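Local coordinates for protein induced by osmotic stress (Scheffersomyces stipitis, PDB 5YWN) that probably reduces carbonyl substrates such as haloketones to alcohols with NADPH, as a member of the dihydroflavonol-4-reductase subfamily, at residues S166-F169 / A170-A174; T208-H211 / S212-M215; V238-V241 / A242-H245; Y315-F318 / E319-V322. The protein carries 1 engineered substitution. All blocks are in the same frame, centred on the assembly; numbering follows the deposited sequence.

Contact 1. Residues S166-F169 / A170-A174; sequences SKQF and AERAA. With NAP (NADP nicotinamide-adenine-dinucleotide phosphate), chain B.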
loop_
_atom_site.group_PDB
_atom_site.type_symbol
_atom_site.label_atom_id
_atom_site.label_comp_id
_atom_site.label_asym_id
_atom_site.label_seq_id
_atom_site.Cartn_x
_atom_site.Cartn_y
_atom_site.Cartn_z
ATOM N N SER A 166 3.105 13.879 1.404
ATOM C CA SER A 166 2.096 13.561 0.437
ATOM C C SER A 166 1.010 12.713 1.073
ATOM O O SER A 166 -0.104 12.941 0.837
ATOM C CB SER A 166 2.654 12.828 -0.798
ATOM O OG SER A 166 3.020 11.524 -0.588
ATOM N N LYS A 167 1.393 11.749 1.865
ATOM C CA LYS A 167 0.448 10.920 2.539
ATOM C C LYS A 167 -0.360 11.604 3.648
ATOM O O LYS A 167 -1.523 11.504 3.680
ATOM C CB LYS A 167 1.088 9.604 2.984
ATOM C CG LYS A 167 1.893 8.867 1.968
ATOM C CD LYS A 167 1.126 8.467 0.749
ATOM C CE LYS A 167 -0.077 7.681 1.094
ATOM N NZ LYS A 167 -0.722 7.092 -0.078
ATOM N N GLN A 168 0.308 12.348 4.499
ATOM C CA GLN A 168 -0.339 13.031 5.555
ATOM C C GLN A 168 -1.367 14.022 5.035
ATOM O O GLN A 168 -2.422 14.014 5.486
ATOM C CB GLN A 168 0.695 13.795 6.372
ATOM C CG GLN A 168 0.155 14.537 7.569
ATOM C CD GLN A 168 0.983 15.734 8.025
ATOM O OE1 GLN A 168 0.457 16.649 8.581
ATOM N NE2 GLN A 168 2.265 15.693 7.807
ATOM N N PHE A 169 -0.989 14.852 4.091
ATOM C CA PHE A 169 -1.862 15.848 3.501
ATOM C C PHE A 169 -3.038 15.346 2.650
ATOM O O PHE A 169 -4.096 15.816 2.770
ATOM C CB PHE A 169 -1.082 17.009 2.890
ATOM C CG PHE A 169 -0.225 17.703 3.887
ATOM C CD1 PHE A 169 -0.774 18.449 4.861
ATOM C CD2 PHE A 169 1.104 17.503 3.909
ATOM C CE1 PHE A 169 0.006 19.028 5.833
ATOM C CE2 PHE A 169 1.891 18.063 4.875
ATOM C CZ PHE A 169 1.341 18.823 5.834
ATOM N N ALA A 170 -2.791 14.348 1.855
ATOM C CA ALA A 170 -3.849 13.706 1.149
ATOM C C ALA A 170 -4.861 13.088 2.087
ATOM O O ALA A 170 -5.974 13.339 1.925
ATOM C CB ALA A 170 -3.317 12.695 0.203
ATOM N N GLU A 171 -4.431 12.362 3.103
ATOM C CA GLU A 171 -5.333 11.779 4.072
ATOM C C GLU A 171 -6.151 12.803 4.867
ATOM O O GLU A 171 -7.310 12.651 5.001
ATOM C CB GLU A 171 -4.661 10.773 5.007
ATOM C CG GLU A 171 -5.651 9.875 5.749
ATOM C CD GLU A 171 -5.152 9.113 6.966
ATOM O OE1 GLU A 171 -4.002 8.807 7.088
ATOM O OE2 GLU A 171 -5.981 8.833 7.797
ATOM N N ARG A 172 -5.507 13.864 5.307
ATOM C CA ARG A 172 -6.173 14.960 5.954
ATOM C C ARG A 172 -7.223 15.579 5.005
ATOM O O ARG A 172 -8.280 15.842 5.390
ATOM C CB ARG A 172 -5.182 16.007 6.398
ATOM C CG ARG A 172 -4.379 15.718 7.650
ATOM C CD ARG A 172 -3.480 16.891 7.949
ATOM N NE ARG A 172 -2.463 16.694 8.946
ATOM C CZ ARG A 172 -2.671 16.658 10.241
ATOM N NH1 ARG A 172 -1.675 16.497 11.053
ATOM N NH2 ARG A 172 -3.853 16.796 10.726
ATOM N N ALA A 173 -6.877 15.735 3.761
ATOM C CA ALA A 173 -7.764 16.254 2.779
ATOM C C ALA A 173 -8.989 15.360 2.584
ATOM O O ALA A 173 -10.048 15.830 2.499
ATOM C CB ALA A 173 -7.052 16.482 1.478
ATOM N N ALA A 174 -8.784 14.064 2.585
ATOM C CA ALA A 174 -9.870 13.117 2.468
ATOM C C ALA A 174 -10.852 13.237 3.654
ATOM O O ALA A 174 -12.000 13.390 3.453
ATOM C CB ALA A 174 -9.336 11.721 2.352
HETATM P PA NAP B . 3.736 1.089 -6.451
HETATM O O1A NAP B . 3.878 -0.410 -6.566
HETATM O O2A NAP B . 4.696 1.995 -7.183
HETATM O O5B NAP B . 2.237 1.487 -6.884
HETATM C C5B NAP B . 1.934 2.816 -7.303
HETATM C C4B NAP B . 0.936 2.779 -8.453
HETATM O O4B NAP B . 0.233 4.023 -8.533
HETATM C C3B NAP B . 1.629 2.549 -9.787
HETATM O O3B NAP B . 1.173 1.335 -10.393
HETATM C C2B NAP B . 1.287 3.743 -10.656
HETATM O O2B NAP B . 0.605 3.330 -11.837
HETATM C C1B NAP B . 0.401 4.645 -9.810
HETATM N N9A NAP B . 1.036 5.977 -9.649
HETATM C C8A NAP B . 2.190 6.222 -8.997
HETATM N N7A NAP B . 2.489 7.546 -9.036
HETATM C C5A NAP B . 1.514 8.169 -9.724
HETATM C C6A NAP B . 1.213 9.560 -10.134
HETATM N N6A NAP B . 2.041 10.582 -9.806
HETATM N N1A NAP B . 0.086 9.775 -10.846
HETATM C C2A NAP B . -0.752 8.775 -11.183
HETATM N N3A NAP B . -0.534 7.492 -10.841
HETATM C C4A NAP B . 0.558 7.129 -10.126
HETATM O O3 NAP B . 3.765 1.479 -4.889
HETATM P PN NAP B . 3.177 0.469 -3.783
HETATM O O1N NAP B . 4.304 0.066 -2.863
HETATM O O2N NAP B . 2.369 -0.592 -4.493
HETATM O O5D NAP B . 2.161 1.405 -2.955
HETATM C C5D NAP B . 0.753 1.303 -3.160
HETATM C C4D NAP B . 0.029 2.329 -2.298
HETATM O O4D NAP B . 0.033 1.915 -0.928
HETATM C C3D NAP B . 0.691 3.697 -2.373
HETATM O O3D NAP B . -0.198 4.659 -2.949
HETATM C C2D NAP B . 1.044 4.077 -0.949
HETATM O O2D NAP B . 0.409 5.305 -0.579
HETATM C C1D NAP B . 0.559 2.933 -0.071
HETATM N N1N NAP B . 1.669 2.407 0.731
HETATM C C2N NAP B . 2.407 1.395 0.257
HETATM C C3N NAP B . 3.464 0.882 1.001
HETATM C C7N NAP B . 4.286 -0.252 0.464
HETATM O O7N NAP B . 5.348 -0.526 0.998
HETATM N N7N NAP B . 3.832 -0.934 -0.587
HETATM C C4N NAP B . 3.752 1.428 2.243
HETATM C C5N NAP B . 2.973 2.476 2.710
HETATM C C6N NAP B . 1.927 2.951 1.927
HETATM P P2B NAP B . 1.428 2.976 -13.174
HETATM O O1X NAP B . 0.448 3.254 -14.290
HETATM O O2X NAP B . 2.610 3.914 -13.134
HETATM O O3X NAP B . 1.784 1.518 -13.007
#
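Gln168 and Arg172 lie side by side one turn apart on helix 159-181, which carries the Tyr-X-X-X-Lys motif of the short-chain dehydrogenase/reductase superfamily. Tyr163 and Lys167, the two ends of that motif, are both NADP(+)-binding residues. The inward side of the helix is tight: Ala170 rests on Tyr122 of strand 119-123, Ala173 faces helix 91-113, and the carboxylate of Glu171 is held by Arg258, Ser124 and Asn191. Lys167 turns back toward the cofactor through bends at chi2 and chi3, and its NZ bonds to Thr123 O. Phe169 lies at the margin, packed on Ile100 yet partly exposed, and Gln168 CD lies 3.8 Å above the plane of the Phe169 ring, toward its rim. The side of Arg172 is looser, for this residue is partly exposed and Arg172 CD comes no nearer to Phe169 CD1 than 4.4 Å. Extended from CG to NE, the Arg172 chain runs past Gln168 O and brings the edge of its guanidinium to the amide, whose plane is turned 68° from its own. With an alanine in place of Arg172, Gln168 OE1 would probably lose both guanidinium donors, leaving the amide more able to turn about its NE2 bond to Leu150 O. Arg172 NE donates to Gln168 OE1 at 2.9 Å, in the carbonyl plane and on a lone pair, while Arg172 NH1 reaches the same oxygen at 3.3 Å from above that plane.

Contact 2. Residues T208-H211 / S212-M215; sequences TLNH and SAEM. Engineered in segment 208-211: His211 (natural residue Leu). With NAP (NADP nicotinamide-adenine-dinucleotide phosphate), chain B.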
loop_
_atom_site.group_PDB
_atom_site.type_symbol
_atom_site.label_atom_id
_atom_site.label_comp_id
_atom_site.label_asym_id
_atom_site.label_seq_id
_atom_site.Cartn_x
_atom_site.Cartn_y
_atom_site.Cartn_z
ATOM N N THR A 208 8.786 -4.538 -12.598
ATOM C CA THR A 208 9.348 -3.376 -11.899
ATOM C C THR A 208 9.532 -3.740 -10.477
ATOM O O THR A 208 8.818 -4.571 -9.967
ATOM C CB THR A 208 8.490 -2.093 -12.031
ATOM O OG1 THR A 208 9.285 -0.941 -11.728
ATOM C CG2 THR A 208 7.255 -2.121 -11.078
ATOM N N LEU A 209 10.483 -3.123 -9.829
ATOM C CA LEU A 209 10.794 -3.487 -8.493
ATOM C C LEU A 209 10.099 -2.570 -7.534
ATOM O O LEU A 209 10.523 -1.453 -7.348
ATOM C CB LEU A 209 12.292 -3.352 -8.312
ATOM C CG LEU A 209 13.185 -4.113 -9.286
ATOM C CD1 LEU A 209 14.616 -4.113 -8.821
ATOM C CD2 LEU A 209 12.646 -5.495 -9.587
ATOM N N ASN A 210 9.047 -3.038 -6.915
ATOM C CA ASN A 210 8.372 -2.226 -5.957
ATOM C C ASN A 210 9.339 -1.932 -4.844
ATOM O O ASN A 210 10.026 -2.783 -4.407
ATOM C CB ASN A 210 7.131 -2.947 -5.458
ATOM C CG ASN A 210 6.551 -2.315 -4.245
ATOM O OD1 ASN A 210 7.024 -2.516 -3.189
ATOM N ND2 ASN A 210 5.532 -1.506 -4.426
ATOM N N HIS A 211 9.356 -0.712 -4.391
ATOM C CA HIS A 211 10.350 -0.323 -3.461
ATOM C C HIS A 211 10.293 -1.127 -2.181
ATOM O O HIS A 211 11.294 -1.608 -1.789
ATOM C CB HIS A 211 10.257 1.154 -3.154
ATOM C CG HIS A 211 8.989 1.559 -2.499
ATOM N ND1 HIS A 211 7.800 1.637 -3.168
ATOM C CD2 HIS A 211 8.717 1.897 -1.220
ATOM C CE1 HIS A 211 6.847 2.007 -2.343
ATOM N NE2 HIS A 211 7.378 2.186 -1.150
ATOM N N SER A 212 9.139 -1.318 -1.565
ATOM C CA SER A 212 9.046 -2.171 -0.395
ATOM C C SER A 212 9.360 -3.679 -0.593
ATOM O O SER A 212 10.128 -4.211 0.096
ATOM C CB SER A 212 7.695 -1.975 0.304
ATOM O OG SER A 212 6.720 -2.663 -0.319
ATOM N N ALA A 213 8.814 -4.304 -1.599
ATOM C CA ALA A 213 9.025 -5.719 -1.849
ATOM C C ALA A 213 10.498 -6.013 -2.105
ATOM O O ALA A 213 10.983 -7.001 -1.701
ATOM C CB ALA A 213 8.188 -6.212 -3.000
ATOM N N GLU A 214 11.168 -5.098 -2.774
ATOM C CA GLU A 214 12.536 -5.242 -3.118
ATOM C C GLU A 214 13.454 -5.235 -1.905
ATOM O O GLU A 214 14.505 -5.677 -1.994
ATOM C CB GLU A 214 12.941 -4.223 -4.150
ATOM C CG GLU A 214 14.377 -4.280 -4.619
ATOM C CD GLU A 214 14.697 -5.485 -5.475
ATOM O OE1 GLU A 214 13.769 -6.170 -5.919
ATOM O OE2 GLU A 214 15.883 -5.737 -5.663
ATOM N N MET A 215 13.003 -4.712 -0.785
ATOM C CA MET A 215 13.761 -4.766 0.433
ATOM C C MET A 215 13.965 -6.206 0.873
ATOM O O MET A 215 14.972 -6.526 1.393
ATOM C CB MET A 215 13.122 -3.975 1.545
ATOM C CG MET A 215 13.281 -2.470 1.464
ATOM S SD MET A 215 12.059 -1.681 2.479
ATOM C CE MET A 215 12.595 -2.109 4.094
HETATM P PA NAP B . 3.736 1.089 -6.451
HETATM O O1A NAP B . 3.878 -0.410 -6.566
HETATM O O2A NAP B . 4.696 1.995 -7.183
HETATM O O5B NAP B . 2.237 1.487 -6.884
HETATM C C5B NAP B . 1.934 2.816 -7.303
HETATM C C4B NAP B . 0.936 2.779 -8.453
HETATM O O4B NAP B . 0.233 4.023 -8.533
HETATM C C3B NAP B . 1.629 2.549 -9.787
HETATM O O3B NAP B . 1.173 1.335 -10.393
HETATM C C2B NAP B . 1.287 3.743 -10.656
HETATM O O2B NAP B . 0.605 3.330 -11.837
HETATM C C1B NAP B . 0.401 4.645 -9.810
HETATM N N9A NAP B . 1.036 5.977 -9.649
HETATM C C8A NAP B . 2.190 6.222 -8.997
HETATM N N7A NAP B . 2.489 7.546 -9.036
HETATM C C5A NAP B . 1.514 8.169 -9.724
HETATM C C6A NAP B . 1.213 9.560 -10.134
HETATM N N6A NAP B . 2.041 10.582 -9.806
HETATM N N1A NAP B . 0.086 9.775 -10.846
HETATM C C2A NAP B . -0.752 8.775 -11.183
HETATM N N3A NAP B . -0.534 7.492 -10.841
HETATM C C4A NAP B . 0.558 7.129 -10.126
HETATM O O3 NAP B . 3.765 1.479 -4.889
HETATM P PN NAP B . 3.177 0.469 -3.783
HETATM O O1N NAP B . 4.304 0.066 -2.863
HETATM O O2N NAP B . 2.369 -0.592 -4.493
HETATM O O5D NAP B . 2.161 1.405 -2.955
HETATM C C5D NAP B . 0.753 1.303 -3.160
HETATM C C4D NAP B . 0.029 2.329 -2.298
HETATM O O4D NAP B . 0.033 1.915 -0.928
HETATM C C3D NAP B . 0.691 3.697 -2.373
HETATM O O3D NAP B . -0.198 4.659 -2.949
HETATM C C2D NAP B . 1.044 4.077 -0.949
HETATM O O2D NAP B . 0.409 5.305 -0.579
HETATM C C1D NAP B . 0.559 2.933 -0.071
HETATM N N1N NAP B . 1.669 2.407 0.731
HETATM C C2N NAP B . 2.407 1.395 0.257
HETATM C C3N NAP B . 3.464 0.882 1.001
HETATM C C7N NAP B . 4.286 -0.252 0.464
HETATM O O7N NAP B . 5.348 -0.526 0.998
HETATM N N7N NAP B . 3.832 -0.934 -0.587
HETATM C C4N NAP B . 3.752 1.428 2.243
HETATM C C5N NAP B . 2.973 2.476 2.710
HETATM C C6N NAP B . 1.927 2.951 1.927
HETATM P P2B NAP B . 1.428 2.976 -13.174
HETATM O O1X NAP B . 0.448 3.254 -14.290
HETATM O O2X NAP B . 2.610 3.914 -13.134
HETATM O O3X NAP B . 1.784 1.518 -13.007
#
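Ser212 N lies over one face of the His211 ring at the start of helix 211-217, where Asn210 is the N-cap. Asn210 OD1 receives Ala213 N at 3.0 Å, in the carbonyl plane and nearly straight (169°), the capping bond that closes the turn. Ser212 OG lies 2.9 Å from the same Asn210 OD1, but its single proton also has Ile195 O within reach, and that backbone oxygen is its stronger partner. A weak bond runs from the nicotinamide amide, NAP N7N, to Ser212 OG at 3.4 Å. His211, an engineered replacement of the natural leucine, has CG between the backbone N and the carbonyl carbon (chi1 63°), and its CE1 comes 3.2 Å from the pyrophosphate oxygen NAP O1N. Glu214 forms the outer flank. Its chain bends at chi2, so that Leu209 CD1 packs 3.6 Å from Glu214 CD, while OE2 is taken by Lys221 and Glu214 N bonds to Asn210 O. The other end of the capping amide faces the cofactor: Asn210 ND2 donates to NAP O1A at 2.9 Å and to NAP O1N at 2.5 Å, a separation so short that its exact length is doubtful. The amide oxygen accepts from the helix and its nitrogen donates to the pyrophosphate, which is consistent with a single orientation of the amide, and the cap ties the helix start directly to NADP.

Contact 3. Residues V238-V241 / A242-H245; sequences VRDV and AKAH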
loop_
_atom_site.group_PDB
_atom_site.type_symbol
_atom_site.label_atom_id
_atom_site.label_comp_id
_atom_site.label_asym_id
_atom_site.label_seq_id
_atom_site.Cartn_x
_atom_site.Cartn_y
_atom_site.Cartn_z
ATOM N N VAL A 238 1.491 -8.189 2.245
ATOM C CA VAL A 238 0.681 -7.575 1.233
ATOM C C VAL A 238 -0.733 -8.176 1.225
ATOM O O VAL A 238 -1.661 -7.487 1.034
ATOM C CB VAL A 238 1.356 -7.593 -0.147
ATOM C CG1 VAL A 238 1.490 -8.982 -0.655
ATOM C CG2 VAL A 238 0.576 -6.784 -1.152
ATOM N N ARG A 239 -0.831 -9.459 1.450
ATOM C CA ARG A 239 -2.070 -10.140 1.489
ATOM C C ARG A 239 -2.957 -9.695 2.660
ATOM O O ARG A 239 -4.122 -9.617 2.534
ATOM C CB ARG A 239 -1.893 -11.622 1.396
ATOM C CG ARG A 239 -1.206 -12.067 0.136
ATOM C CD ARG A 239 -0.553 -13.410 0.290
ATOM N NE ARG A 239 0.672 -13.356 1.042
ATOM C CZ ARG A 239 1.454 -14.389 1.266
ATOM N NH1 ARG A 239 1.154 -15.569 0.787
ATOM N NH2 ARG A 239 2.519 -14.249 1.958
ATOM N N ASP A 240 -2.327 -9.424 3.781
ATOM C CA ASP A 240 -2.978 -8.808 4.890
ATOM C C ASP A 240 -3.477 -7.366 4.611
ATOM O O ASP A 240 -4.523 -7.019 4.995
ATOM C CB ASP A 240 -2.119 -8.892 6.122
ATOM C CG ASP A 240 -1.906 -10.307 6.590
ATOM O OD1 ASP A 240 -2.818 -11.071 6.542
ATOM O OD2 ASP A 240 -0.831 -10.629 6.998
ATOM N N VAL A 241 -2.687 -6.570 3.905
ATOM C CA VAL A 241 -3.102 -5.250 3.526
ATOM C C VAL A 241 -4.329 -5.295 2.624
ATOM O O VAL A 241 -5.261 -4.573 2.829
ATOM C CB VAL A 241 -2.005 -4.406 2.902
ATOM C CG1 VAL A 241 -2.550 -3.038 2.616
ATOM C CG2 VAL A 241 -0.847 -4.278 3.841
ATOM N N ALA A 242 -4.317 -6.219 1.696
ATOM C CA ALA A 242 -5.436 -6.416 0.826
ATOM C C ALA A 242 -6.717 -6.829 1.572
ATOM O O ALA A 242 -7.714 -6.287 1.352
ATOM C CB ALA A 242 -5.107 -7.381 -0.285
ATOM N N LYS A 243 -6.595 -7.737 2.500
ATOM C CA LYS A 243 -7.692 -8.155 3.311
ATOM C C LYS A 243 -8.229 -6.999 4.108
ATOM O O LYS A 243 -9.380 -6.902 4.268
ATOM C CB LYS A 243 -7.358 -9.337 4.189
ATOM C CG LYS A 243 -7.179 -10.621 3.428
ATOM C CD LYS A 243 -7.075 -11.847 4.303
ATOM C CE LYS A 243 -5.716 -12.015 4.921
ATOM N NZ LYS A 243 -5.559 -13.293 5.595
ATOM N N ALA A 244 -7.351 -6.120 4.573
ATOM C CA ALA A 244 -7.739 -4.913 5.270
ATOM C C ALA A 244 -8.557 -3.959 4.411
ATOM O O ALA A 244 -9.479 -3.388 4.873
ATOM C CB ALA A 244 -6.569 -4.207 5.896
ATOM N N HIS A 245 -8.201 -3.855 3.162
ATOM C CA HIS A 245 -8.988 -3.067 2.244
ATOM C C HIS A 245 -10.404 -3.652 2.100
ATOM O O HIS A 245 -11.333 -2.947 2.140
ATOM C CB HIS A 245 -8.280 -2.872 0.914
ATOM C CG HIS A 245 -7.227 -1.809 0.920
ATOM N ND1 HIS A 245 -6.013 -1.970 1.520
ATOM C CD2 HIS A 245 -7.229 -0.558 0.429
ATOM C CE1 HIS A 245 -5.304 -0.882 1.371
ATOM N NE2 HIS A 245 -6.016 -0.014 0.703
HETATM O O HOH W 1 -3.341 -13.347 7.331
#
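Lys243 folds back along helix 238-250 over the turn formed by Arg239 and Asp240. Its CB rests on both carbonyl oxygens, Arg239 O and Asp240 O, CG comes to 3.3 Å from Arg239 O, and CD moves off a little. A bend at chi3 (-79°) then swings the tip toward the aspartate, placing Lys243 CE 3.5 Å from Asp240 OD1. The terminal NZ makes a long salt bridge with Asp240 OD1 at 3.7 Å. A water closes the gap, accepting from Lys243 NZ at 2.8 Å and donating to Asp240 OD1, whose other oxygen, OD2, takes the backbone N of Phe316. On the inward side His245 lies alongside Val241. Val241 O accepts twice, from His245 N and from His245 ND1, the latter at 3.0 Å and almost straight (173°) in the plane of the ring but above that of the carbonyl. His245 CE1 packs on Val241 CG1 at 3.7 Å, and NE2 bonds to Thr123 OG1, tying the helix to strand 119-123. Regular i to i+4 bonds run through this helix, which starts straight after strand 234-237 and lies against helix 13-24, through Val238 on Tyr13 and Val241 on Leu14, in the NADP-binding Rossmann fold.

Contact 4. Residues Y315-F318 / E319-V322; sequences YFDF and ETSV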
loop_
_atom_site.group_PDB
_atom_site.type_symbol
_atom_site.label_atom_id
_atom_site.label_comp_id
_atom_site.label_asym_id
_atom_site.label_seq_id
_atom_site.Cartn_x
_atom_site.Cartn_y
_atom_site.Cartn_z
ATOM N N TYR A 315 -2.445 -12.098 11.121
ATOM C CA TYR A 315 -1.498 -11.736 10.096
ATOM C C TYR A 315 -0.521 -12.855 9.715
ATOM O O TYR A 315 -0.244 -13.673 10.472
ATOM C CB TYR A 315 -0.721 -10.493 10.533
ATOM C CG TYR A 315 -1.492 -9.199 10.732
ATOM C CD1 TYR A 315 -2.602 -8.876 9.967
ATOM C CD2 TYR A 315 -1.077 -8.285 11.663
ATOM C CE1 TYR A 315 -3.273 -7.695 10.152
ATOM C CE2 TYR A 315 -1.739 -7.113 11.865
ATOM C CZ TYR A 315 -2.820 -6.800 11.113
ATOM O OH TYR A 315 -3.444 -5.644 11.343
ATOM N N PHE A 316 -0.023 -12.821 8.501
ATOM C CA PHE A 316 1.057 -13.629 8.056
ATOM C C PHE A 316 2.280 -13.230 8.880
ATOM O O PHE A 316 2.516 -12.100 9.102
ATOM C CB PHE A 316 1.335 -13.367 6.586
ATOM C CG PHE A 316 0.425 -14.076 5.638
ATOM C CD1 PHE A 316 0.681 -15.346 5.257
ATOM C CD2 PHE A 316 -0.678 -13.469 5.150
ATOM C CE1 PHE A 316 -0.134 -16.008 4.371
ATOM C CE2 PHE A 316 -1.505 -14.114 4.276
ATOM C CZ PHE A 316 -1.228 -15.385 3.875
ATOM N N ASP A 317 3.027 -14.199 9.335
ATOM C CA ASP A 317 4.265 -13.920 10.014
ATOM C C ASP A 317 5.385 -13.560 9.051
ATOM O O ASP A 317 5.281 -13.779 7.912
ATOM C CB ASP A 317 4.607 -14.997 11.021
ATOM C CG ASP A 317 5.248 -16.212 10.419
ATOM O OD1 ASP A 317 5.522 -16.250 9.258
ATOM O OD2 ASP A 317 5.542 -17.146 11.172
ATOM N N PHE A 318 6.432 -12.986 9.568
ATOM C CA PHE A 318 7.490 -12.428 8.762
ATOM C C PHE A 318 8.192 -13.463 7.883
ATOM O O PHE A 318 8.424 -13.243 6.749
ATOM C CB PHE A 318 8.485 -11.710 9.663
ATOM C CG PHE A 318 9.710 -11.249 8.970
ATOM C CD1 PHE A 318 9.720 -10.081 8.297
ATOM C CD2 PHE A 318 10.853 -11.961 9.037
ATOM C CE1 PHE A 318 10.837 -9.651 7.651
ATOM C CE2 PHE A 318 11.981 -11.543 8.391
ATOM C CZ PHE A 318 11.975 -10.391 7.699
ATOM N N GLU A 319 8.471 -14.601 8.447
ATOM C CA GLU A 319 9.101 -15.671 7.728
ATOM C C GLU A 319 8.229 -16.126 6.551
ATOM O O GLU A 319 8.707 -16.320 5.514
ATOM C CB GLU A 319 9.403 -16.815 8.664
ATOM C CG GLU A 319 9.968 -18.032 8.002
ATOM C CD GLU A 319 10.745 -18.981 8.902
ATOM O OE1 GLU A 319 11.096 -20.019 8.432
ATOM O OE2 GLU A 319 11.022 -18.701 10.024
ATOM N N THR A 320 6.957 -16.266 6.773
ATOM C CA THR A 320 6.071 -16.698 5.738
ATOM C C THR A 320 6.027 -15.696 4.592
ATOM O O THR A 320 6.141 -16.074 3.466
ATOM C CB THR A 320 4.680 -17.076 6.256
ATOM O OG1 THR A 320 4.784 -17.995 7.321
ATOM C CG2 THR A 320 3.870 -17.736 5.182
ATOM N N SER A 321 5.917 -14.422 4.918
ATOM C CA SER A 321 5.839 -13.386 3.916
ATOM C C SER A 321 7.130 -13.372 3.093
ATOM O O SER A 321 7.104 -13.400 1.924
ATOM C CB SER A 321 5.580 -12.033 4.568
ATOM O OG SER A 321 5.489 -11.017 3.637
ATOM N N VAL A 322 8.245 -13.404 3.785
ATOM C CA VAL A 322 9.529 -13.465 3.148
ATOM C C VAL A 322 9.698 -14.733 2.298
ATOM O O VAL A 322 10.055 -14.627 1.210
ATOM C CB VAL A 322 10.649 -13.343 4.199
ATOM C CG1 VAL A 322 11.987 -13.777 3.687
ATOM C CG2 VAL A 322 10.754 -11.922 4.692
HETATM O O HOH W 2 2.010 -16.993 9.099
#
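Phe318 receives the methyl Val322 CG2 over one face of its ring, a CH-pi contact 3.8 Å from the centroid and 20° off the normal. The ring is put there by a first torsion that sends CG opposite the backbone N (chi1 172°), and Val322 N bonds to Phe318 O beneath it. Elsewhere on the same first turn, Asp317 and Thr320 cross at about a right angle. Asp317 OD1 accepts from Thr320 N at 2.9 Å, nearly end-on to the C-O bond, and from Thr320 OG1 at 2.7 Å, from above the carboxylate plane. This is the N-cap of helix 318-332, and the negative charge of the aspartate sits where the helix dipole would probably welcome it. A water held by Asp317 N gives Thr320 OG1 a weak further bond. The methyl Thr320 CG2 meets the edge of the Phe316 ring, touching CD1 at 4.0 Å, and that ring also takes a cation-pi contact from Arg239. Beyond these, Phe318 meets Phe235 edge-to-face and leans with Val322 on Val274 of helix 268-278. Replacing Phe318 with an alanine would probably leave Val322 CG2 without its aromatic partner and open a gap between this helix start, Phe235 and Val274. Farther out, Glu319 OE1 takes Asn278 ND2, and Ser321 OG bonds to Asp237 OD2.

Along the chain the contacts follow one another without interleaving, from helix 159-181 through helices 211-217 and 238-250 to helix 318-332. Contacts 1 to 3 belong to the NADP-binding Rossmann fold; helix 159-181 comes between strands 119-123 and 186-192 of its seven-stranded parallel sheet. Contacts 1 and 2 both touch NADP from opposite sides of the chain's centre, their own centres about 23 Å apart. Contact 3 lies about 17 Å from contact 2 and about 21 Å from contact 1, centre to centre. Contact 4 is the farthest from contact 1, about 29 Å between centres. Only contacts 3 and 4 touch, their centres about 13 Å apart; the loop before helix 318-332 thereby meets helix 238-250.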